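Aminotransferase class-III (Ochrobactrum anthropi, PDB 5GHG) probably transfers amino groups between amines and keto compounds as a PLP-dependent omega-transaminase, held here with its cofactor in the pyridoxamine phosphate form. Local coordinates at residues L347-M358 and F425-D433. The protein carries 1 engineered substitution. Sequence-based numbering, arbitrary orientation.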
# COMPACT_ATOMS: atom_id res chain seq x y z
N LEU B 347 10.73 -20.06 -17.72
CA LEU B 347 11.66 -19.22 -16.96
C LEU B 347 12.01 -19.79 -15.59
O LEU B 347 13.08 -19.48 -15.06
CB LEU B 347 11.11 -17.80 -16.83
CG LEU B 347 10.92 -17.08 -18.16
CD1 LEU B 347 10.45 -15.63 -17.94
CD2 LEU B 347 12.18 -17.11 -19.04
N VAL B 348 11.16 -20.62 -15.00
CA VAL B 348 11.57 -21.28 -13.75
C VAL B 348 12.80 -22.17 -14.02
O VAL B 348 13.77 -22.17 -13.25
CB VAL B 348 10.42 -22.09 -13.16
CG1 VAL B 348 10.86 -22.85 -11.93
CG2 VAL B 348 9.26 -21.16 -12.81
N ALA B 349 12.76 -22.92 -15.12
CA ALA B 349 13.90 -23.78 -15.46
C ALA B 349 15.11 -22.94 -15.86
O ALA B 349 16.25 -23.26 -15.50
CB ALA B 349 13.52 -24.75 -16.57
N ASN B 350 14.89 -21.87 -16.61
CA ASN B 350 16.01 -21.00 -16.96
C ASN B 350 16.68 -20.44 -15.71
O ASN B 350 17.91 -20.44 -15.60
CB ASN B 350 15.57 -19.86 -17.87
CG ASN B 350 16.75 -19.10 -18.41
OD1 ASN B 350 17.55 -19.66 -19.14
ND2 ASN B 350 16.89 -17.84 -18.02
N ALA B 351 15.88 -19.95 -14.75
CA ALA B 351 16.46 -19.38 -13.55
C ALA B 351 17.19 -20.45 -12.73
O ALA B 351 18.24 -20.20 -12.14
CB ALA B 351 15.39 -18.69 -12.71
N ARG B 352 16.63 -21.66 -12.69
CA ARG B 352 17.27 -22.76 -11.99
C ARG B 352 18.65 -23.06 -12.58
O ARG B 352 19.63 -23.24 -11.84
CB ARG B 352 16.38 -24.00 -12.06
CG ARG B 352 16.96 -25.24 -11.41
CD ARG B 352 15.98 -26.43 -11.53
NE ARG B 352 16.49 -27.63 -10.88
CZ ARG B 352 16.13 -28.08 -9.68
NH1 ARG B 352 15.22 -27.43 -8.95
NH2 ARG B 352 16.67 -29.19 -9.19
N ASP B 353 18.75 -23.12 -13.92
CA ASP B 353 20.02 -23.48 -14.55
C ASP B 353 21.01 -22.32 -14.56
O ASP B 353 22.21 -22.53 -14.34
CB ASP B 353 19.77 -23.98 -15.97
CG ASP B 353 19.00 -25.28 -16.01
OD1 ASP B 353 18.97 -26.00 -14.98
OD2 ASP B 353 18.42 -25.58 -17.09
N ARG B 354 20.55 -21.10 -14.84
CA ARG B 354 21.42 -19.95 -14.64
C ARG B 354 21.81 -19.81 -13.17
O ARG B 354 22.93 -19.39 -12.85
CB ARG B 354 20.75 -18.66 -15.13
CG ARG B 354 21.02 -18.31 -16.61
CD ARG B 354 20.41 -19.31 -17.59
NE ARG B 354 21.29 -20.46 -17.82
CZ ARG B 354 20.93 -21.58 -18.44
NH1 ARG B 354 19.69 -21.72 -18.91
NH2 ARG B 354 21.81 -22.56 -18.60
N GLY B 355 20.90 -20.16 -12.26
CA GLY B 355 21.21 -20.09 -10.84
C GLY B 355 22.33 -21.03 -10.44
O GLY B 355 23.27 -20.64 -9.74
N THR B 356 22.25 -22.28 -10.87
CA THR B 356 23.34 -23.22 -10.62
C THR B 356 24.68 -22.62 -11.06
O THR B 356 25.67 -22.65 -10.32
CB THR B 356 23.08 -24.54 -11.35
OG1 THR B 356 21.91 -25.14 -10.80
CG2 THR B 356 24.27 -25.48 -11.18
N TYR B 357 24.71 -22.05 -12.25
CA TYR B 357 25.95 -21.48 -12.75
C TYR B 357 26.38 -20.27 -11.92
O TYR B 357 27.56 -20.15 -11.56
CB TYR B 357 25.79 -21.13 -14.24
CG TYR B 357 27.02 -20.51 -14.85
CD1 TYR B 357 28.21 -21.23 -14.94
CD2 TYR B 357 26.99 -19.21 -15.34
CE1 TYR B 357 29.34 -20.67 -15.49
CE2 TYR B 357 28.12 -18.63 -15.90
CZ TYR B 357 29.30 -19.37 -15.98
OH TYR B 357 30.43 -18.80 -16.53
N MET B 358 25.44 -19.36 -11.60
CA MET B 358 25.79 -18.20 -10.79
C MET B 358 26.30 -18.60 -9.40
O MET B 358 27.28 -18.04 -8.91
CB MET B 358 24.59 -17.26 -10.65
CG MET B 358 24.85 -15.98 -9.84
SD MET B 358 23.36 -14.94 -9.57
CE MET B 358 22.56 -15.84 -8.24
N PHE B 425 22.80 -10.39 -5.16
CA PHE B 425 22.60 -10.63 -6.58
C PHE B 425 21.28 -11.38 -6.74
O PHE B 425 21.06 -12.40 -6.09
CB PHE B 425 23.78 -11.38 -7.16
CG PHE B 425 25.05 -10.62 -7.05
CD1 PHE B 425 25.46 -9.78 -8.07
CD2 PHE B 425 25.79 -10.66 -5.87
CE1 PHE B 425 26.61 -9.03 -7.94
CE2 PHE B 425 26.93 -9.91 -5.74
CZ PHE B 425 27.35 -9.09 -6.77
N CYS B 426 20.39 -10.83 -7.56
CA CYS B 426 19.06 -11.38 -7.75
C CYS B 426 18.58 -10.95 -9.13
O CYS B 426 17.64 -10.16 -9.28
CB CYS B 426 18.12 -10.86 -6.65
SG CYS B 426 16.44 -11.48 -6.67
N PRO B 427 19.24 -11.44 -10.18
CA PRO B 427 19.01 -10.90 -11.53
C PRO B 427 17.72 -11.44 -12.14
O PRO B 427 17.13 -12.40 -11.62
CB PRO B 427 20.25 -11.36 -12.31
CG PRO B 427 20.64 -12.66 -11.61
CD PRO B 427 20.37 -12.38 -10.14
N PRO B 428 17.26 -10.84 -13.23
CA PRO B 428 15.99 -11.27 -13.83
C PRO B 428 16.04 -12.73 -14.28
O PRO B 428 17.10 -13.26 -14.64
CB PRO B 428 15.80 -10.32 -15.00
CG PRO B 428 16.60 -9.10 -14.63
CD PRO B 428 17.80 -9.64 -13.90
N LEU B 429 14.88 -13.38 -14.23
CA LEU B 429 14.73 -14.78 -14.61
C LEU B 429 15.14 -15.04 -16.05
O LEU B 429 15.44 -16.19 -16.40
CB LEU B 429 13.27 -15.22 -14.42
CG LEU B 429 12.60 -14.93 -13.08
CD1 LEU B 429 11.12 -15.35 -13.12
CD2 LEU B 429 13.33 -15.67 -11.98
N ILE B 430 15.17 -13.99 -16.89
CA ILE B 430 15.53 -14.11 -18.29
C ILE B 430 17.03 -14.04 -18.55
O ILE B 430 17.46 -14.13 -19.72
CB ILE B 430 14.86 -13.01 -19.14
CG1 ILE B 430 15.27 -11.62 -18.64
CG2 ILE B 430 13.32 -13.18 -19.20
CD1 ILE B 430 15.05 -10.51 -19.68
N ILE B 431 17.86 -13.86 -17.52
CA ILE B 431 19.30 -13.73 -17.74
C ILE B 431 19.85 -15.01 -18.38
O ILE B 431 19.31 -16.11 -18.20
CB ILE B 431 20.02 -13.39 -16.43
CG1 ILE B 431 21.44 -12.88 -16.71
CG2 ILE B 431 19.98 -14.56 -15.46
CD1 ILE B 431 22.11 -12.23 -15.52
N ASN B 432 20.93 -14.88 -19.15
CA ASN B 432 21.60 -16.05 -19.73
C ASN B 432 22.99 -16.21 -19.11
O ASN B 432 23.46 -15.37 -18.35
CB ASN B 432 21.65 -15.96 -21.26
CG ASN B 432 22.51 -14.81 -21.77
OD1 ASN B 432 23.56 -14.53 -21.23
ND2 ASN B 432 22.05 -14.14 -22.83
N ASP B 433 23.65 -17.33 -19.44
CA ASP B 433 24.92 -17.65 -18.80
C ASP B 433 26.00 -16.62 -19.13
O ASP B 433 26.82 -16.30 -18.28
CB ASP B 433 25.40 -19.06 -19.19
CG ASP B 433 24.71 -20.16 -18.38
OD1 ASP B 433 24.07 -19.87 -17.33
OD2 ASP B 433 24.82 -21.34 -18.77
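The carboxamide of Asn350 spends both N-H groups of ND2 on the loop 425-433, one on Leu429 O at 2.7 Å and the other on Ile431 O at 3.0 Å. With CG anti to the backbone N (chi1 -171°), the amide swings off the helix to reach the two carbonyls; both acceptors lie close to the amide plane, though the donor is tilted from the plane of the Ile431 carbonyl. These bonds clamp the type I turn from Pro428 to Ile431, which Ile431 N closes on Pro428 O. Alongside these bonds the packing is apolar and buried: Leu429 CD2 sits 3.7 Å from Ala351 CB, and Leu429 CB meets Leu347 CB. Farther along the helix, Met358 bends at chi3 (78°) and lays SD obliquely across Pro427, 4.0 Å from CD. In this class-III aminotransferase the loop leads from strand 422-425 into the C-terminal helix 433-455, so the contact ties helix 347-363 to both; Asn432, the N-cap, bonds Gln435 N, and Met358 and Tyr357 lean on Val436. The other flank is more open and largely polar. Arg354, its chain folded at chi2 and chi3, grips Asp433 side-on in a salt bridge: NE to OD1 at 2.9 Å, NH2 to OD2 at a longer 3.3 Å. Both oxygens are met from above the carboxylate, whose plane stands 73° from the guanidinium. Arg354 NH1 turns back to Asn350 OD1 at 3.0 Å, which should help fix the rotation of the amide that holds the turn. A leucine in place of Arg354 would probably leave the Asp433 carboxylate without its counter-charge and the Asn350 amide freer to turn. Tyr357 slants past Asp433, CD2 lying 3.6 Å from OD1, while its hydroxyl is hydrogen-bonded to Arg361.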